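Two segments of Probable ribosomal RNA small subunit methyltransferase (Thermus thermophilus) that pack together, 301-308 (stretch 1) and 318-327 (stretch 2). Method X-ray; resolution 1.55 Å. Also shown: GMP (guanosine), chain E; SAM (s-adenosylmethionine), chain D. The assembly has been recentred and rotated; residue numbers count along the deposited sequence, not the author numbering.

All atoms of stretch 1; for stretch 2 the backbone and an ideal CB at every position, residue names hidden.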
# COMPACT_ATOMS: atom_id res chain seq x y z
N ILE A 301 7.11 5.94 22.03
CA ILE A 301 6.72 7.00 21.11
C ILE A 301 6.10 6.35 19.88
O ILE A 301 6.66 5.41 19.34
CB ILE A 301 7.94 7.84 20.65
CG1 ILE A 301 8.57 8.55 21.85
CG2 ILE A 301 7.54 8.88 19.61
CD1 ILE A 301 9.96 9.10 21.55
N ILE A 302 4.95 6.86 19.45
CA ILE A 302 4.33 6.39 18.21
C ILE A 302 4.06 7.58 17.31
O ILE A 302 3.57 8.62 17.77
CB ILE A 302 3.04 5.60 18.49
CG1 ILE A 302 3.41 4.34 19.30
CG2 ILE A 302 2.34 5.22 17.16
CD1 ILE A 302 2.26 3.40 19.57
N VAL A 303 4.48 7.47 16.05
CA VAL A 303 4.33 8.58 15.11
C VAL A 303 3.56 8.10 13.90
O VAL A 303 3.66 6.92 13.53
CB VAL A 303 5.71 9.16 14.64
CG1 VAL A 303 6.49 9.71 15.82
CG2 VAL A 303 6.53 8.09 13.89
N THR A 304 2.81 9.00 13.28
CA THR A 304 2.14 8.63 12.04
C THR A 304 1.77 9.83 11.20
O THR A 304 1.35 10.86 11.72
CB THR A 304 0.89 7.74 12.30
OG1 THR A 304 0.38 7.26 11.05
CG2 THR A 304 -0.23 8.52 13.05
N ASN A 305 1.98 9.66 9.89
CA ASN A 305 1.40 10.50 8.85
C ASN A 305 0.42 9.55 8.13
O ASN A 305 0.84 8.83 7.21
CB ASN A 305 2.52 10.97 7.93
CG ASN A 305 2.03 11.84 6.78
OD1 ASN A 305 0.84 12.10 6.66
ND2 ASN A 305 2.96 12.29 5.93
N PRO A 306 -0.84 9.48 8.58
CA PRO A 306 -1.71 8.42 8.07
C PRO A 306 -2.13 8.58 6.61
O PRO A 306 -2.09 9.70 6.06
CB PRO A 306 -2.97 8.49 8.95
CG PRO A 306 -2.69 9.44 10.02
CD PRO A 306 -1.51 10.30 9.62
N PRO A 307 -2.60 7.49 6.00
CA PRO A 307 -3.18 7.60 4.66
C PRO A 307 -4.44 8.46 4.68
O PRO A 307 -5.08 8.59 5.72
CB PRO A 307 -3.53 6.16 4.29
CG PRO A 307 -3.66 5.46 5.61
CD PRO A 307 -2.73 6.13 6.57
N PHE A 308 -4.79 9.02 3.53
CA PHE A 308 -5.94 9.90 3.46
C PHE A 308 -6.58 9.78 2.09
O PHE A 308 -5.93 9.39 1.12
CB PHE A 308 -5.54 11.35 3.76
CG PHE A 308 -4.44 11.87 2.89
CD1 PHE A 308 -4.74 12.60 1.74
CD2 PHE A 308 -3.11 11.63 3.21
CE1 PHE A 308 -3.72 13.08 0.92
CE2 PHE A 308 -2.08 12.10 2.40
CZ PHE A 308 -2.39 12.82 1.26
N UNK A 318 -8.36 2.75 7.85
CA UNK A 318 -6.97 2.47 8.27
C UNK A 318 -6.46 3.53 9.22
O UNK A 318 -5.84 3.22 10.25
CB UNK A 318 -6.04 2.38 7.06
N UNK A 319 -6.72 4.80 8.87
CA UNK A 319 -6.25 5.92 9.67
C UNK A 319 -6.90 5.94 11.06
O UNK A 319 -6.25 6.20 12.06
CB UNK A 319 -6.53 7.23 8.94
N UNK A 320 -8.19 5.60 11.13
CA UNK A 320 -8.86 5.47 12.42
C UNK A 320 -8.23 4.33 13.23
O UNK A 320 -7.98 4.48 14.42
CB UNK A 320 -10.36 5.23 12.22
N UNK A 321 -7.94 3.20 12.57
CA UNK A 321 -7.25 2.10 13.23
C UNK A 321 -5.88 2.50 13.77
O UNK A 321 -5.46 2.03 14.84
CB UNK A 321 -7.10 0.93 12.26
N UNK A 322 -5.17 3.36 13.04
CA UNK A 322 -3.86 3.83 13.49
C UNK A 322 -4.00 4.49 14.86
O UNK A 322 -3.18 4.25 15.75
CB UNK A 322 -3.25 4.81 12.48
N UNK A 323 -5.03 5.33 15.02
CA UNK A 323 -5.23 6.02 16.30
C UNK A 323 -5.55 5.02 17.40
O UNK A 323 -4.98 5.10 18.47
CB UNK A 323 -6.35 7.06 16.19
N UNK A 324 -6.46 4.08 17.12
CA UNK A 324 -6.85 3.09 18.14
C UNK A 324 -5.64 2.24 18.52
O UNK A 324 -5.41 1.96 19.70
CB UNK A 324 -7.99 2.20 17.63
N UNK A 325 -4.86 1.85 17.51
CA UNK A 325 -3.67 1.05 17.78
C UNK A 325 -2.62 1.84 18.58
O UNK A 325 -2.04 1.32 19.52
CB UNK A 325 -3.06 0.56 16.46
N UNK A 326 -2.42 3.12 18.23
CA UNK A 326 -1.46 3.94 18.94
C UNK A 326 -1.78 4.00 20.43
O UNK A 326 -0.89 3.85 21.28
CB UNK A 326 -1.43 5.35 18.35
N UNK A 327 -3.05 4.22 20.75
CA UNK A 327 -3.47 4.27 22.15
C UNK A 327 -3.19 2.95 22.87
O UNK A 327 -2.74 2.93 24.03
CB UNK A 327 -4.96 4.61 22.24
C4' GMP E . -1.15 18.95 -0.23
O4' GMP E . -1.39 18.16 0.94
C3' GMP E . -1.54 18.08 -1.42
O3' GMP E . -0.34 17.48 -1.93
C2' GMP E . -2.42 17.00 -0.81
O2' GMP E . -2.35 15.78 -1.54
C1' GMP E . -1.82 16.84 0.58
N9 GMP E . -2.74 16.38 1.63
C8 GMP E . -4.06 16.59 1.75
N7 GMP E . -4.55 16.02 2.88
C5 GMP E . -3.52 15.44 3.52
C6 GMP E . -3.32 14.65 4.77
O6 GMP E . -4.28 14.40 5.53
N1 GMP E . -2.08 14.22 5.05
C2 GMP E . -1.01 14.48 4.25
N2 GMP E . 0.22 14.02 4.57
N3 GMP E . -1.12 15.19 3.09
C4 GMP E . -2.32 15.68 2.70
N SAM D . 5.40 7.66 6.93
CA SAM D . 5.62 7.93 5.47
C SAM D . 5.92 9.40 5.28
O SAM D . 5.69 10.13 6.26
OXT SAM D . 6.33 9.82 4.19
CB SAM D . 4.39 7.57 4.64
CG SAM D . 3.10 8.32 5.00
SD SAM D . 1.74 7.90 3.86
CE SAM D . 0.64 9.33 4.06
C5' SAM D . 0.76 6.63 4.72
C4' SAM D . 1.41 5.25 4.65
O4' SAM D . 0.48 4.37 5.26
C3' SAM D . 1.69 4.74 3.23
O3' SAM D . 3.05 4.36 3.06
C2' SAM D . 0.73 3.56 3.09
O2' SAM D . 1.15 2.52 2.22
C1' SAM D . 0.62 3.15 4.56
N9 SAM D . -0.53 2.30 4.79
C8 SAM D . -1.77 2.29 4.15
N7 SAM D . -2.55 1.34 4.72
C5 SAM D . -1.81 0.73 5.71
C6 SAM D . -2.07 -0.33 6.59
N6 SAM D . -3.24 -0.99 6.56
N1 SAM D . -1.08 -0.68 7.48
C2 SAM D . 0.13 -0.03 7.50
N3 SAM D . 0.44 0.98 6.60
C4 SAM D . -0.54 1.34 5.74

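Backbone torsions from 318 to 327 are helical throughout, and the helix runs alongside a strand, I301 to T304, that leads into the loop from N305 to F308. No hydrogen bond crosses between them, so fit must come from shape and apolar surface.

Position 318 points its ideal CB toward stretch 1, 4.2 Å from P307 CG, with the adenine of SAM also nearby. A compact aliphatic side chain would suit: valine, isoleucine or perhaps leucine. It is V318, in the t rotamer, whose CG1 lies 3.8 Å from P307 CG and 3.6 Å from SAM N7, so one methyl serves both protein and cofactor.

Position 319 is tighter. Its ideal CB sits 3.8 Å from both P306 CB and P307 O. Something small is favoured: alanine, with glycine or serine conceivable. A319 fills the place with its methyl, CB lying 3.7 Å from P306 CB.

Positions 320 and 321 meet nothing of stretch 1 at their ideal CBs; 320 points away and 321 is out of reach. This contact sets no preference, and the residues are Q320 and A321.

At position 322 the CB again points toward stretch 1, but with more room: T304 OG1 is 4.6 Å from the ideal CB and P306 CB is 5.1 Å. A long apolar side chain could fill the space towards the prolines and SAM; leucine, methionine or phenylalanine would all be reasonable. The residue is F322, chi1 -84° (m). Its ring meets T304 and both prolines obliquely, with CD2 3.1 Å from T304 OG1 and 3.9 Å from P306 CB, and CE2 3.6 Å from P307 CD. Its edge approaches SAM, CZ lying 3.8 Å from N3. The ring thus joins strand, loop and cofactor, while T304 OG1 is hydrogen-bonded elsewhere in the structure.

Positions 323 and 327 point away, 324 is out of reach and 325 points sideways; many helix-compatible residues would satisfy this contact. They are V323, A327, N324 and V325.

Position 326 faces the strand, its ideal CB 4.0 Å from I302 CG2. With the isoleucine already supplying bulk, a small apolar residue is the natural complement. A326 provides it: its CB rests 4.0 Å from I302 CG2, while I302 CD1 comes within 3.6 Å of A326 O.

Positions 318, 319, 322 and 326 carry the contact: alanine where stretch 1 comes close, valine and phenylalanine where there is room for more.

Stretch 2 318-327: VAQAFVNVAA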
# COMPACT_ATOMS: atom_id res chain seq x y z
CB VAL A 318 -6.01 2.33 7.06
CG1 VAL A 318 -4.54 2.27 7.51
CG2 VAL A 318 -6.38 1.10 6.21
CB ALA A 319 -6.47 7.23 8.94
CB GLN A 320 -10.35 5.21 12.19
CG GLN A 320 -11.20 5.27 13.43
CD GLN A 320 -12.69 5.28 13.08
OE1 GLN A 320 -13.08 5.72 11.99
NE2 GLN A 320 -13.52 4.80 14.00
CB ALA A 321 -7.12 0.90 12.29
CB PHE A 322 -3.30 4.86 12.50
CG PHE A 322 -2.57 4.25 11.31
CD1 PHE A 322 -2.65 2.89 10.99
CD2 PHE A 322 -1.80 5.09 10.50
CE1 PHE A 322 -1.94 2.41 9.90
CE2 PHE A 322 -1.12 4.62 9.41
CZ PHE A 322 -1.18 3.27 9.11
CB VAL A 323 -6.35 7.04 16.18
CG1 VAL A 323 -6.65 7.70 17.56
CG2 VAL A 323 -5.96 8.09 15.19
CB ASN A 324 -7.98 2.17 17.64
CG ASN A 324 -9.24 2.93 17.29
OD1 ASN A 324 -9.46 4.06 17.74
ND2 ASN A 324 -10.09 2.32 16.47
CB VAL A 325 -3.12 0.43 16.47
CG1 VAL A 325 -1.71 -0.13 16.66
CG2 VAL A 325 -4.07 -0.65 15.98
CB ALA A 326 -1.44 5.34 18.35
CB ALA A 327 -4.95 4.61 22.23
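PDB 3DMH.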